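Local structure of fimbrial protein MyfA (Yersinia enterocolitica, 5LND) at residues B[35-46]-B[100-110]. The protein is the major subunit of Myf fimbriae, assembling into a protease-resistant homopolymer that is a probable virulence factor of pathogenic Yersinia enterocolitica. Numbering follows the deposited sequence.
Sequences HKGWNVRPTGAS and QFTGRVEEYVE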
ATOM      1  N   HIS B  35      36.025  13.680  -4.587  1.00 25.11           N
ATOM      2  CA  HIS B  35      34.606  13.985  -4.818  1.00 23.59           C
ATOM      3  C   HIS B  35      33.987  14.763  -3.657  1.00 20.96           C
ATOM      4  O   HIS B  35      34.498  14.726  -2.545  1.00 21.27           O
ATOM      5  CB  HIS B  35      33.814  12.697  -5.050  1.00 20.70           C
ATOM      6  CG  HIS B  35      33.854  11.743  -3.896  1.00 20.62           C
ATOM      7  ND1 HIS B  35      34.879  10.839  -3.715  1.00 23.27           N
ATOM      8  CD2 HIS B  35      32.997  11.547  -2.866  1.00 20.70           C
ATOM      9  CE1 HIS B  35      34.653  10.130  -2.624  1.00 22.58           C
ATOM     10  NE2 HIS B  35      33.519  10.541  -2.088  1.00 20.75           N
ATOM     11  N   LYS B  36      32.878  15.450  -3.915  1.00 20.74           N
ATOM     12  CA  LYS B  36      32.208  16.230  -2.877  1.00 20.95           C
ATOM     13  C   LYS B  36      31.248  15.407  -2.023  1.00 20.38           C
ATOM     14  O   LYS B  36      31.300  15.455  -0.795  1.00 20.28           O
ATOM     15  CB  LYS B  36      31.458  17.408  -3.490  1.00 21.88           C
ATOM     16  CG  LYS B  36      30.974  18.407  -2.469  1.00 22.94           C
ATOM     17  CD  LYS B  36      30.173  19.512  -3.125  1.00 25.67           C
ATOM     18  CE  LYS B  36      29.693  20.524  -2.100  1.00 22.24           C
ATOM     19  NZ  LYS B  36      28.841  21.534  -2.754  1.00 24.83           N
ATOM     20  N   GLY B  37      30.373  14.650  -2.673  1.00 18.85           N
ATOM     21  CA  GLY B  37      29.379  13.878  -1.953  1.00 18.08           C
ATOM     22  C   GLY B  37      28.594  12.953  -2.854  1.00 17.72           C
ATOM     23  O   GLY B  37      29.024  12.643  -3.965  1.00 17.89           O
ATOM     24  N   TRP B  38      27.439  12.511  -2.360  1.00 19.87           N
ATOM     25  CA  TRP B  38      26.598  11.549  -3.068  1.00 18.41           C
ATOM     26  C   TRP B  38      25.119  11.941  -3.048  1.00 17.78           C
ATOM     27  O   TRP B  38      24.657  12.622  -2.138  1.00 17.52           O
ATOM     28  CB  TRP B  38      26.747  10.155  -2.440  1.00 17.87           C
ATOM     29  CG  TRP B  38      28.165   9.668  -2.304  1.00 17.53           C
ATOM     30  CD1 TRP B  38      29.029   9.935  -1.285  1.00 18.18           C
ATOM     31  CD2 TRP B  38      28.874   8.827  -3.220  1.00 18.77           C
ATOM     32  NE1 TRP B  38      30.232   9.309  -1.508  1.00 19.69           N
ATOM     33  CE2 TRP B  38      30.162   8.625  -2.693  1.00 20.23           C
ATOM     34  CE3 TRP B  38      28.543   8.225  -4.434  1.00 17.71           C
ATOM     35  CZ2 TRP B  38      31.121   7.842  -3.343  1.00 20.23           C
ATOM     36  CZ3 TRP B  38      29.486   7.453  -5.069  1.00 18.54           C
ATOM     37  CH2 TRP B  38      30.760   7.269  -4.528  1.00 19.74           C
ATOM     38  N   ASN B  39      24.393  11.507  -4.067  1.00 15.47           N
ATOM     39  CA  ASN B  39      22.946  11.537  -4.055  1.00 15.89           C
ATOM     40  C   ASN B  39      22.418  10.110  -4.085  1.00 15.58           C
ATOM     41  O   ASN B  39      23.015   9.246  -4.719  1.00 16.22           O
ATOM     42  CB  ASN B  39      22.420  12.312  -5.259  1.00 17.19           C
ATOM     43  CG  ASN B  39      22.679  13.793  -5.151  1.00 19.14           C
ATOM     44  OD1 ASN B  39      22.638  14.353  -4.060  1.00 18.30           O
ATOM     45  ND2 ASN B  39      22.943  14.441  -6.283  1.00 16.88           N
ATOM     46  N   VAL B  40      21.328   9.852  -3.371  1.00 14.26           N
ATOM     47  CA  VAL B  40      20.577   8.623  -3.569  1.00 15.74           C
ATOM     48  C   VAL B  40      19.166   9.045  -3.961  1.00 16.11           C
ATOM     49  O   VAL B  40      18.430   9.592  -3.140  1.00 16.12           O
ATOM     50  CB  VAL B  40      20.563   7.716  -2.322  1.00 14.74           C
ATOM     51  CG1 VAL B  40      19.919   6.373  -2.641  1.00 14.17           C
ATOM     52  CG2 VAL B  40      21.954   7.505  -1.805  1.00 12.94           C
ATOM     53  N   ARG B  41      18.809   8.821  -5.225  1.00 15.76           N
ATOM     54  CA  ARG B  41      17.532   9.276  -5.757  1.00 17.95           C
ATOM     55  C   ARG B  41      16.572   8.127  -6.044  1.00 18.29           C
ATOM     56  O   ARG B  41      16.845   7.290  -6.904  1.00 19.83           O
ATOM     57  CB  ARG B  41      17.755  10.042  -7.058  1.00 19.54           C
ATOM     58  CG  ARG B  41      18.772  11.163  -6.981  1.00 17.34           C
ATOM     59  CD  ARG B  41      18.641  12.039  -8.193  1.00 18.89           C
ATOM     60  NE  ARG B  41      19.441  13.252  -8.106  1.00 19.74           N
ATOM     61  CZ  ARG B  41      18.927  14.450  -7.869  1.00 19.16           C
ATOM     62  NH1 ARG B  41      17.626  14.562  -7.699  1.00 21.52           N
ATOM     63  NH2 ARG B  41      19.699  15.527  -7.803  1.00 18.99           N
ATOM     64  N   PRO B  42      15.425   8.099  -5.350  1.00 18.37           N
ATOM     65  CA  PRO B  42      14.412   7.057  -5.587  1.00 17.75           C
ATOM     66  C   PRO B  42      13.900   7.065  -7.020  1.00 18.17           C
ATOM     67  O   PRO B  42      13.771   8.130  -7.616  1.00 20.84           O
ATOM     68  CB  PRO B  42      13.274   7.451  -4.641  1.00 15.78           C
ATOM     69  CG  PRO B  42      13.922   8.267  -3.572  1.00 19.16           C
ATOM     70  CD  PRO B  42      15.041   9.012  -4.259  1.00 18.49           C
ATOM     71  N   THR B  43      13.613   5.894  -7.571  1.00 17.74           N
ATOM     72  CA  THR B  43      13.123   5.827  -8.939  1.00 17.83           C
ATOM     73  C   THR B  43      11.917   4.905  -9.058  1.00 20.78           C
ATOM     74  O   THR B  43      11.730   4.007  -8.236  1.00 19.27           O
ATOM     75  CB  THR B  43      14.228   5.382  -9.947  1.00 20.12           C
ATOM     76  OG1 THR B  43      14.518   3.990  -9.776  1.00 21.37           O
ATOM     77  CG2 THR B  43      15.523   6.218  -9.796  1.00 18.65           C
ATOM     78  N   GLY B  44      11.101   5.130 -10.082  1.00 20.38           N
ATOM     79  CA  GLY B  44       9.975   4.259 -10.349  1.00 19.30           C
ATOM     80  C   GLY B  44       8.919   4.225  -9.264  1.00 19.14           C
ATOM     81  O   GLY B  44       8.437   5.262  -8.822  1.00 21.75           O
ATOM     82  N   ALA B  45       8.561   3.012  -8.854  1.00 19.21           N
ATOM     83  CA  ALA B  45       7.605   2.787  -7.788  1.00 20.10           C
ATOM     84  C   ALA B  45       8.053   3.489  -6.511  1.00 20.86           C
ATOM     85  O   ALA B  45       7.244   4.049  -5.777  1.00 19.51           O
ATOM     86  CB  ALA B  45       7.454   1.303  -7.551  1.00 18.01           C
ATOM     87  N   SER B  46       9.355   3.465  -6.266  1.00 20.52           N
ATOM     88  CA  SER B  46       9.910   3.933  -5.012  1.00 17.17           C
ATOM     89  C   SER B  46      10.016   5.448  -4.853  1.00 19.74           C
ATOM     90  O   SER B  46      10.593   5.929  -3.876  1.00 20.21           O
ATOM     91  CB  SER B  46      11.270   3.289  -4.805  1.00 17.38           C
ATOM     92  OG  SER B  46      11.133   1.899  -4.640  1.00 18.42           O
ATOM     93  N   GLN B 100      10.306  -3.892  -2.810  1.00 19.07           N
ATOM     94  CA  GLN B 100      11.436  -3.491  -3.623  1.00 19.44           C
ATOM     95  C   GLN B 100      11.704  -1.999  -3.546  1.00 18.41           C
ATOM     96  O   GLN B 100      10.792  -1.185  -3.610  1.00 19.34           O
ATOM     97  CB  GLN B 100      11.186  -3.880  -5.074  1.00 20.77           C
ATOM     98  CG  GLN B 100      12.385  -3.704  -5.967  1.00 20.63           C
ATOM     99  CD  GLN B 100      12.060  -3.928  -7.430  1.00 24.30           C
ATOM    100  OE1 GLN B 100      10.986  -3.557  -7.907  1.00 23.38           O
ATOM    101  NE2 GLN B 100      12.997  -4.525  -8.156  1.00 25.58           N
ATOM    102  N   PHE B 101      12.968  -1.647  -3.400  1.00 21.36           N
ATOM    103  CA  PHE B 101      13.373  -0.275  -3.600  1.00 17.59           C
ATOM    104  C   PHE B 101      14.254  -0.205  -4.838  1.00 18.53           C
ATOM    105  O   PHE B 101      15.159  -1.019  -5.026  1.00 18.37           O
ATOM    106  CB  PHE B 101      14.104   0.274  -2.382  1.00 15.76           C
ATOM    107  CG  PHE B 101      14.578   1.679  -2.560  1.00 18.32           C
ATOM    108  CD1 PHE B 101      13.736   2.747  -2.284  1.00 16.62           C
ATOM    109  CD2 PHE B 101      15.863   1.938  -3.027  1.00 16.63           C
ATOM    110  CE1 PHE B 101      14.175   4.047  -2.456  1.00 16.33           C
ATOM    111  CE2 PHE B 101      16.309   3.232  -3.202  1.00 15.86           C
ATOM    112  CZ  PHE B 101      15.466   4.288  -2.919  1.00 18.53           C
ATOM    113  N   THR B 102      13.957   0.770  -5.687  1.00 18.85           N
ATOM    114  CA  THR B 102      14.781   1.088  -6.829  1.00 17.75           C
ATOM    115  C   THR B 102      15.233   2.527  -6.681  1.00 16.70           C
ATOM    116  O   THR B 102      14.497   3.380  -6.171  1.00 15.95           O
ATOM    117  CB  THR B 102      14.013   0.904  -8.150  1.00 20.41           C
ATOM    118  OG1 THR B 102      12.794   1.662  -8.128  1.00 19.03           O
ATOM    119  CG2 THR B 102      13.684  -0.553  -8.360  1.00 19.77           C
ATOM    120  N   GLY B 103      16.458   2.793  -7.107  1.00 18.01           N
ATOM    121  CA  GLY B 103      16.989   4.135  -7.040  1.00 19.60           C
ATOM    122  C   GLY B 103      18.254   4.291  -7.851  1.00 18.46           C
ATOM    123  O   GLY B 103      18.791   3.314  -8.370  1.00 16.82           O
ATOM    124  N   ARG B 104      18.722   5.531  -7.960  1.00 20.73           N
ATOM    125  CA  ARG B 104      19.943   5.836  -8.694  1.00 18.24           C
ATOM    126  C   ARG B 104      20.928   6.545  -7.787  1.00 17.23           C
ATOM    127  O   ARG B 104      20.597   7.549  -7.158  1.00 18.84           O
ATOM    128  CB  ARG B 104      19.640   6.722  -9.895  1.00 20.44           C
ATOM    129  CG  ARG B 104      20.877   7.209 -10.618  1.00 19.15           C
ATOM    130  CD  ARG B 104      20.524   7.927 -11.900  1.00 21.83           C
ATOM    131  NE  ARG B 104      19.957   9.247 -11.651  1.00 23.15           N
ATOM    132  CZ  ARG B 104      18.653   9.523 -11.650  1.00 26.95           C
ATOM    133  NH1 ARG B 104      17.760   8.572 -11.890  1.00 25.06           N
ATOM    134  NH2 ARG B 104      18.240  10.758 -11.409  1.00 24.99           N
ATOM    135  N   VAL B 105      22.136   6.010  -7.713  1.00 15.76           N
ATOM    136  CA  VAL B 105      23.188   6.627  -6.926  1.00 19.63           C
ATOM    137  C   VAL B 105      23.971   7.592  -7.801  1.00 17.50           C
ATOM    138  O   VAL B 105      24.245   7.290  -8.952  1.00 17.95           O
ATOM    139  CB  VAL B 105      24.124   5.574  -6.337  1.00 19.91           C
ATOM    140  CG1 VAL B 105      25.223   6.233  -5.539  1.00 17.93           C
ATOM    141  CG2 VAL B 105      23.339   4.647  -5.446  1.00 18.30           C
ATOM    142  N   GLU B 106      24.312   8.757  -7.257  1.00 17.48           N
ATOM    143  CA  GLU B 106      25.102   9.742  -7.985  1.00 17.54           C
ATOM    144  C   GLU B 106      26.261  10.289  -7.146  1.00 18.14           C
ATOM    145  O   GLU B 106      26.063  10.725  -6.018  1.00 18.22           O
ATOM    146  CB  GLU B 106      24.211  10.898  -8.431  1.00 17.85           C
ATOM    147  CG  GLU B 106      23.023  10.509  -9.276  1.00 16.44           C
ATOM    148  CD  GLU B 106      22.150  11.700  -9.592  1.00 21.37           C
ATOM    149  OE1 GLU B 106      22.210  12.680  -8.822  1.00 22.95           O
ATOM    150  OE2 GLU B 106      21.417  11.667 -10.604  1.00 20.04           O
ATOM    151  N   GLU B 107      27.466  10.269  -7.708  1.00 17.85           N
ATOM    152  CA  GLU B 107      28.628  10.885  -7.078  1.00 19.24           C
ATOM    153  C   GLU B 107      28.843  12.257  -7.689  1.00 19.28           C
ATOM    154  O   GLU B 107      28.873  12.385  -8.912  1.00 18.39           O
ATOM    155  CB  GLU B 107      29.872  10.037  -7.330  1.00 20.08           C
ATOM    156  CG  GLU B 107      31.155  10.614  -6.745  1.00 20.65           C
ATOM    157  CD  GLU B 107      32.405   9.864  -7.188  1.00 21.90           C
ATOM    158  OE1 GLU B 107      32.354   9.130  -8.191  1.00 19.49           O
ATOM    159  OE2 GLU B 107      33.448  10.014  -6.530  1.00 21.56           O
ATOM    160  N   TYR B 108      29.008  13.282  -6.853  1.00 19.76           N
ATOM    161  CA  TYR B 108      29.219  14.632  -7.373  1.00 17.74           C
ATOM    162  C   TYR B 108      30.526  15.284  -6.924  1.00 20.98           C
ATOM    163  O   TYR B 108      31.170  14.831  -5.981  1.00 18.86           O
ATOM    164  CB  TYR B 108      28.008  15.542  -7.111  1.00 19.24           C
ATOM    165  CG  TYR B 108      27.588  15.687  -5.664  1.00 17.13           C
ATOM    166  CD1 TYR B 108      28.282  16.511  -4.792  1.00 16.71           C
ATOM    167  CD2 TYR B 108      26.467  15.032  -5.186  1.00 18.33           C
ATOM    168  CE1 TYR B 108      27.887  16.656  -3.481  1.00 16.66           C
ATOM    169  CE2 TYR B 108      26.062  15.169  -3.875  1.00 16.29           C
ATOM    170  CZ  TYR B 108      26.780  15.975  -3.022  1.00 18.39           C
ATOM    171  OH  TYR B 108      26.385  16.118  -1.709  1.00 17.81           O
ATOM    172  N   VAL B 109      30.920  16.337  -7.632  1.00 22.14           N
ATOM    173  CA  VAL B 109      32.126  17.075  -7.291  1.00 22.61           C
ATOM    174  C   VAL B 109      31.811  18.532  -7.052  1.00 24.93           C
ATOM    175  O   VAL B 109      30.739  19.010  -7.423  1.00 24.89           O
ATOM    176  CB  VAL B 109      33.230  16.981  -8.376  1.00 23.00           C
ATOM    177  CG1 VAL B 109      33.729  15.558  -8.521  1.00 22.37           C
ATOM    178  CG2 VAL B 109      32.755  17.562  -9.715  1.00 20.47           C
ATOM    179  N   GLU B 110      32.757  19.229  -6.426  1.00 28.95           N
ATOM    180  CA  GLU B 110      32.667  20.670  -6.226  1.00 29.59           C
ATOM    181  C   GLU B 110      32.771  21.402  -7.559  1.00 30.76           C
ATOM    182  O   GLU B 110      33.667  21.129  -8.360  1.00 30.56           O
ATOM    183  CB  GLU B 110      33.782  21.150  -5.295  1.00 29.76           C
ATOM    184  CG  GLU B 110      33.650  20.695  -3.845  1.00 32.24           C
ATOM    185  CD  GLU B 110      34.822  19.835  -3.373  1.00 43.62           C
ATOM    186  OE1 GLU B 110      35.962  20.046  -3.840  1.00 48.80           O
ATOM    187  OE2 GLU B 110      34.598  18.943  -2.528  1.00 42.56           O
TER
HETATM  188  O   HOH W   1      21.988  15.424  -9.586  1.00 20.66           O
HETATM  189  O   HOH W   2      16.495   2.641 -10.650  1.00 20.06           O
HETATM  190  O   HOH W   3      10.625   0.666  -6.902  1.00 23.02           O
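Glu-106 reaches across to Asn-39 and Arg-41 with a single carboxylate oxygen: Glu-106 OE1 takes a nearly straight bond from Arg-41 NE at 2.9 Å and a longer one from Asn-39 ND2 at 3.2 Å. The amide nitrogen arrives close to the C-O axis, whereas the guanidinium, edge-on, approaches from above the carboxylate plane. A water joins Arg-41 NH2 to the same oxygen. Glu-106 OE2 receives Arg-104 NE at 3.0 Å, so the carboxylate joins two arginines, their guanidinium planes only 10° apart, in one salt-bridge network.

Tyr-108 CG sits between its backbone N and carbonyl carbon (chi1 57°), which folds the ring back over the glycine backbone: Gly-37 CA lies 3.8 Å from the Tyr-108 ring centroid, a CH-pi contact, and Tyr-108 OH is anchored beyond by Asp-76. On the other face of the sheet the Glu-107 chain runs alongside Trp-38, its CG over the indole six-membered ring, while Asn-120 holds OE1; nearby, Val-105 CG1 meets Trp-38 CE3 at 4.0 Å.

Paired backbone bonds at Asn-39/Glu-106 and Arg-41/Arg-104 fix this antiparallel register. A classic beta bulge interrupts it at one end, Lys-36 and Gly-37 both facing Tyr-108, whose O accepts Lys-36 N at 2.8 Å. At the other, Thr-102 OG1 donates to Thr-43 O at 2.6 Å, and Ser-46 OG accepts Thr-102 N, tying down the turn that breaks strand 37-52.

Val-40, Val-105 and Phe-101 pack against strand 22-30 of the second sheet, in the hydrophobic interior between the two sheets of the Ig-like beta sandwich characteristic of donor-strand-complemented fimbrial subunits.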